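Local atomic coordinates of acetylcholine-binding protein (Bulinus truncatus, PDB entry 2BJ0), a protein that probably binds acetylcholine and related nicotinic ligands as a soluble pentamer resembling the extracellular domain of nicotinic receptors. Residues L25-V37 and V46-V58. Residues are numbered along the deposited sequence; the frame is centred on the assembly and turned at random.
Sequences LNVSLNFKLMNIV and VEVVLWTQASWKV
Met34 folds over the indole of Trp51 in a Met-aromatic contact: SD lies 3.8 Å from the centroid of the Trp51 five-membered ring, 15° off the ring normal. Bends at chi2 and chi3 (-67°) curl the thioether over that face, so that Met34 CE reaches Trp51 CZ2 at 3.4 Å. A classic beta bulge places Met34: two residues, Met34 and Asn35, stand opposite the single Val49, with Met34 N to Val49 O and Val49 N to Asn35 O each 2.8 Å. Elsewhere the antiparallel hairpin pairs regularly, Gln53 N giving Asn30 O a nearly straight bond (171° at the hydrogen).

Beside Trp51, Lys32 CG lies 3.5 Å from Gln53 OE1, while the Lys32 ammonium forms salt bridges with Glu156 and Glu163; Glu156 also accepts from Gln53 NE2. On the other face, Thr52 OG1 meets the Phe31 ring edge at CE1 (3.2 Å), and Leu33 CD1 presses on Val48 CB at 3.5 Å, closer than usual van der Waals contact. Trp51 also meets Trp142 of a neighbouring subunit edge-to-face; an alanine here would probably leave the Met34 thioether free to turn and Trp142 without this contact. The chemistry thus divides: a mainly apolar face, Phe31 and Leu29 against strand 190-202, and a more polar one where Lys32, Gln53 and Trp51 reach Glu156 or the neighbouring subunit.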
loop_
_atom_site.group_PDB
_atom_site.type_symbol
_atom_site.label_atom_id
_atom_site.label_comp_id
_atom_site.label_asym_id
_atom_site.label_seq_id
_atom_site.Cartn_x
_atom_site.Cartn_y
_atom_site.Cartn_z
ATOM N N LEU A 25 -0.090 -24.975 20.703
ATOM C CA LEU A 25 -0.542 -25.296 19.356
ATOM C C LEU A 25 0.663 -25.769 18.560
ATOM O O LEU A 25 1.682 -25.092 18.521
ATOM C CB LEU A 25 -1.178 -24.069 18.684
ATOM C CG LEU A 25 -1.636 -24.223 17.241
ATOM C CD1 LEU A 25 -2.932 -24.988 17.207
ATOM C CD2 LEU A 25 -1.819 -22.872 16.592
ATOM N N ASN A 26 0.552 -26.943 17.947
ATOM C CA ASN A 26 1.620 -27.465 17.097
ATOM C C ASN A 26 1.502 -26.896 15.703
ATOM O O ASN A 26 0.516 -27.107 15.012
ATOM C CB ASN A 26 1.532 -28.978 16.959
ATOM C CG ASN A 26 2.066 -29.714 18.153
ATOM O OD1 ASN A 26 1.880 -30.933 18.250
ATOM N ND2 ASN A 26 2.738 -29.004 19.075
ATOM N N VAL A 27 2.527 -26.214 15.247
ATOM C CA VAL A 27 2.461 -25.707 13.908
ATOM C C VAL A 27 3.592 -26.314 13.122
ATOM O O VAL A 27 4.743 -26.146 13.481
ATOM C CB VAL A 27 2.547 -24.160 13.908
ATOM C CG1 VAL A 27 2.552 -23.620 12.480
ATOM C CG2 VAL A 27 1.400 -23.588 14.703
ATOM N N SER A 28 3.269 -27.026 12.049
ATOM C CA SER A 28 4.295 -27.638 11.229
ATOM C C SER A 28 4.646 -26.750 10.061
ATOM O O SER A 28 3.743 -26.277 9.376
ATOM C CB SER A 28 3.784 -28.958 10.677
ATOM O OG SER A 28 3.200 -29.703 11.728
ATOM N N LEU A 29 5.943 -26.570 9.816
ATOM C CA LEU A 29 6.455 -25.792 8.674
ATOM C C LEU A 29 7.354 -26.631 7.810
ATOM O O LEU A 29 8.211 -27.367 8.320
ATOM C CB LEU A 29 7.307 -24.616 9.152
ATOM C CG LEU A 29 6.630 -23.556 9.999
ATOM C CD1 LEU A 29 7.610 -22.417 10.328
ATOM C CD2 LEU A 29 5.390 -23.064 9.248
ATOM N N ASN A 30 7.136 -26.529 6.508
ATOM C CA ASN A 30 8.036 -27.026 5.475
ATOM C C ASN A 30 8.233 -25.858 4.519
ATOM O O ASN A 30 7.442 -24.923 4.553
ATOM C CB ASN A 30 7.445 -28.243 4.760
ATOM C CG ASN A 30 7.693 -29.553 5.532
ATOM O OD1 ASN A 30 6.765 -30.301 5.808
ATOM N ND2 ASN A 30 8.951 -29.798 5.914
ATOM N N PHE A 31 9.270 -25.902 3.690
ATOM C CA PHE A 31 9.601 -24.788 2.827
ATOM C C PHE A 31 9.971 -25.293 1.465
ATOM O O PHE A 31 10.466 -26.408 1.314
ATOM C CB PHE A 31 10.765 -23.951 3.401
ATOM C CG PHE A 31 10.473 -23.328 4.725
ATOM C CD1 PHE A 31 9.849 -22.083 4.802
ATOM C CD2 PHE A 31 10.842 -23.962 5.901
ATOM C CE1 PHE A 31 9.571 -21.495 6.010
ATOM C CE2 PHE A 31 10.574 -23.374 7.116
ATOM C CZ PHE A 31 9.934 -22.125 7.180
ATOM N N LYS A 32 9.735 -24.455 0.470
ATOM C CA LYS A 32 10.193 -24.704 -0.872
ATOM C C LYS A 32 10.963 -23.466 -1.319
ATOM O O LYS A 32 10.369 -22.384 -1.485
ATOM C CB LYS A 32 9.008 -24.945 -1.824
ATOM C CG LYS A 32 8.132 -26.162 -1.480
ATOM C CD LYS A 32 8.819 -27.436 -1.958
ATOM C CE LYS A 32 8.348 -28.605 -1.164
ATOM N NZ LYS A 32 9.042 -29.855 -1.585
ATOM N N LEU A 33 12.272 -23.616 -1.525
ATOM C CA LEU A 33 13.061 -22.551 -2.098
ATOM C C LEU A 33 12.892 -22.636 -3.608
ATOM O O LEU A 33 13.334 -23.596 -4.210
ATOM C CB LEU A 33 14.538 -22.609 -1.652
ATOM C CG LEU A 33 15.500 -21.532 -2.182
ATOM C CD1 LEU A 33 15.055 -20.136 -1.733
ATOM C CD2 LEU A 33 16.937 -21.763 -1.724
ATOM N N MET A 34 12.208 -21.637 -4.186
ATOM C CA MET A 34 11.811 -21.652 -5.600
ATOM C C MET A 34 12.818 -21.016 -6.549
ATOM O O MET A 34 12.983 -21.462 -7.695
ATOM C CB MET A 34 10.460 -20.945 -5.771
ATOM C CG MET A 34 9.352 -21.493 -4.883
ATOM S SD MET A 34 8.921 -23.201 -5.260
ATOM C CE MET A 34 8.211 -23.021 -6.897
ATOM N N ASN A 35 13.453 -19.953 -6.081
ATOM C CA ASN A 35 14.321 -19.187 -6.912
ATOM C C ASN A 35 15.192 -18.262 -6.020
ATOM O O ASN A 35 14.788 -17.905 -4.925
ATOM C CB ASN A 35 13.496 -18.344 -7.869
ATOM C CG ASN A 35 14.229 -17.881 -9.098
ATOM O OD1 ASN A 35 15.438 -18.065 -9.220
ATOM N ND2 ASN A 35 13.499 -17.287 -10.039
ATOM N N ILE A 36 16.341 -17.907 -6.498
ATOM C CA ILE A 36 17.203 -16.905 -5.867
ATOM C C ILE A 36 17.146 -15.811 -6.889
ATOM O O ILE A 36 17.699 -15.968 -7.972
ATOM C CB ILE A 36 18.619 -17.379 -5.630
ATOM C CG1 ILE A 36 18.673 -18.427 -4.506
ATOM C CG2 ILE A 36 19.514 -16.199 -5.299
ATOM C CD1 ILE A 36 20.065 -18.966 -4.259
ATOM N N VAL A 37 16.462 -14.696 -6.588
ATOM C CA VAL A 37 16.238 -13.628 -7.612
ATOM C C VAL A 37 17.213 -12.443 -7.601
ATOM O O VAL A 37 17.281 -11.696 -8.584
ATOM C CB VAL A 37 14.767 -13.175 -7.589
ATOM C CG1 VAL A 37 13.869 -14.300 -8.066
ATOM C CG2 VAL A 37 14.360 -12.727 -6.201
ATOM N N VAL A 46 20.720 -10.980 -0.497
ATOM C CA VAL A 46 20.120 -12.081 -1.280
ATOM C C VAL A 46 18.618 -11.981 -1.167
ATOM O O VAL A 46 18.113 -11.657 -0.089
ATOM C CB VAL A 46 20.574 -13.465 -0.722
ATOM C CG1 VAL A 46 19.789 -14.592 -1.359
ATOM C CG2 VAL A 46 22.074 -13.649 -1.010
ATOM N N GLU A 47 17.918 -12.201 -2.280
ATOM C CA GLU A 47 16.452 -12.231 -2.317
ATOM C C GLU A 47 16.098 -13.568 -2.917
ATOM O O GLU A 47 16.631 -13.954 -3.944
ATOM C CB GLU A 47 15.845 -11.139 -3.240
ATOM C CG GLU A 47 15.923 -9.702 -2.779
ATOM C CD GLU A 47 14.914 -8.795 -3.512
ATOM O OE1 GLU A 47 14.430 -9.152 -4.617
ATOM O OE2 GLU A 47 14.582 -7.716 -2.969
ATOM N N VAL A 48 15.188 -14.265 -2.261
ATOM C CA VAL A 48 14.734 -15.567 -2.691
ATOM C C VAL A 48 13.225 -15.520 -2.874
ATOM O O VAL A 48 12.558 -14.675 -2.297
ATOM C CB VAL A 48 15.071 -16.677 -1.623
ATOM C CG1 VAL A 48 16.564 -16.783 -1.394
ATOM C CG2 VAL A 48 14.350 -16.426 -0.325
ATOM N N VAL A 49 12.697 -16.425 -3.700
ATOM C CA VAL A 49 11.282 -16.796 -3.620
ATOM C C VAL A 49 11.138 -18.091 -2.824
ATOM O O VAL A 49 11.790 -19.099 -3.119
ATOM C CB VAL A 49 10.660 -16.928 -4.999
ATOM C CG1 VAL A 49 9.184 -17.374 -4.902
ATOM C CG2 VAL A 49 10.752 -15.591 -5.724
ATOM N N LEU A 50 10.247 -18.051 -1.842
ATOM C CA LEU A 50 10.106 -19.110 -0.854
ATOM C C LEU A 50 8.618 -19.374 -0.625
ATOM O O LEU A 50 7.847 -18.432 -0.350
ATOM C CB LEU A 50 10.772 -18.640 0.444
ATOM C CG LEU A 50 10.826 -19.560 1.673
ATOM C CD1 LEU A 50 11.820 -20.732 1.457
ATOM C CD2 LEU A 50 11.189 -18.777 2.934
ATOM N N TRP A 51 8.185 -20.631 -0.769
ATOM C CA TRP A 51 6.890 -21.029 -0.221
ATOM C C TRP A 51 7.097 -21.551 1.180
ATOM O O TRP A 51 8.007 -22.346 1.396
ATOM C CB TRP A 51 6.265 -22.152 -1.040
ATOM C CG TRP A 51 6.047 -21.873 -2.479
ATOM C CD1 TRP A 51 6.273 -20.683 -3.165
ATOM C CD2 TRP A 51 5.523 -22.792 -3.440
ATOM N NE1 TRP A 51 5.904 -20.832 -4.486
ATOM C CE2 TRP A 51 5.441 -22.107 -4.683
ATOM C CE3 TRP A 51 5.110 -24.137 -3.384
ATOM C CZ2 TRP A 51 4.984 -22.724 -5.846
ATOM C CZ3 TRP A 51 4.639 -24.745 -4.558
ATOM C CH2 TRP A 51 4.579 -24.032 -5.757
ATOM N N THR A 52 6.267 -21.086 2.113
ATOM C CA THR A 52 6.208 -21.556 3.488
ATOM C C THR A 52 4.956 -22.380 3.567
ATOM O O THR A 52 3.894 -21.876 3.267
ATOM C CB THR A 52 6.080 -20.382 4.489
ATOM O OG1 THR A 52 7.334 -19.704 4.581
ATOM C CG2 THR A 52 5.887 -20.899 5.945
ATOM N N GLN A 53 5.072 -23.650 3.947
ATOM C CA GLN A 53 3.906 -24.501 4.024
ATOM C C GLN A 53 3.596 -24.706 5.477
ATOM O O GLN A 53 4.281 -25.478 6.134
ATOM C CB GLN A 53 4.159 -25.857 3.336
ATOM C CG GLN A 53 4.787 -25.751 1.955
ATOM C CD GLN A 53 5.056 -27.099 1.274
ATOM O OE1 GLN A 53 5.160 -27.150 0.057
ATOM N NE2 GLN A 53 5.167 -28.178 2.056
ATOM N N ALA A 54 2.591 -23.996 5.988
ATOM C CA ALA A 54 2.282 -24.031 7.402
ATOM C C ALA A 54 0.990 -24.793 7.657
ATOM O O ALA A 54 -0.030 -24.521 7.012
ATOM C CB ALA A 54 2.156 -22.612 7.962
ATOM N N SER A 55 1.008 -25.734 8.602
ATOM C CA SER A 55 -0.247 -26.357 8.990
ATOM C C SER A 55 -0.444 -26.473 10.480
ATOM O O SER A 55 0.518 -26.554 11.253
ATOM C CB SER A 55 -0.502 -27.680 8.266
ATOM O OG SER A 55 0.659 -28.463 8.192
ATOM N N TRP A 56 -1.708 -26.426 10.884
ATOM C CA TRP A 56 -2.059 -26.594 12.283
ATOM C C TRP A 56 -3.477 -27.108 12.313
ATOM O O TRP A 56 -4.126 -27.124 11.294
ATOM C CB TRP A 56 -1.870 -25.295 13.081
ATOM C CG TRP A 56 -2.808 -24.217 12.683
ATOM C CD1 TRP A 56 -3.970 -23.869 13.307
ATOM C CD2 TRP A 56 -2.704 -23.387 11.532
ATOM N NE1 TRP A 56 -4.589 -22.846 12.624
ATOM C CE2 TRP A 56 -3.821 -22.518 11.536
ATOM C CE3 TRP A 56 -1.764 -23.261 10.500
ATOM C CZ2 TRP A 56 -4.031 -21.566 10.537
ATOM C CZ3 TRP A 56 -1.979 -22.285 9.511
ATOM C CH2 TRP A 56 -3.101 -21.469 9.544
ATOM N N LYS A 57 -3.949 -27.563 13.468
ATOM C CA LYS A 57 -5.280 -28.160 13.556
ATOM C C LYS A 57 -6.081 -27.536 14.681
ATOM O O LYS A 57 -5.556 -27.278 15.768
ATOM C CB LYS A 57 -5.140 -29.661 13.785
ATOM C CG LYS A 57 -6.422 -30.463 13.758
ATOM C CD LYS A 57 -6.111 -31.919 14.143
ATOM C CE LYS A 57 -7.304 -32.806 13.865
ATOM N NZ LYS A 57 -6.846 -34.213 13.850
ATOM N N VAL A 58 -7.341 -27.229 14.393
ATOM C CA VAL A 58 -8.271 -26.710 15.390
ATOM C C VAL A 58 -9.508 -27.606 15.351
ATOM O O VAL A 58 -10.325 -27.495 14.429
ATOM C CB VAL A 58 -8.666 -25.218 15.121
ATOM C CG1 VAL A 58 -9.531 -24.665 16.265
ATOM C CG2 VAL A 58 -7.431 -24.353 14.917
HETATM O O HOH W 1 -1.869 -28.307 15.382
#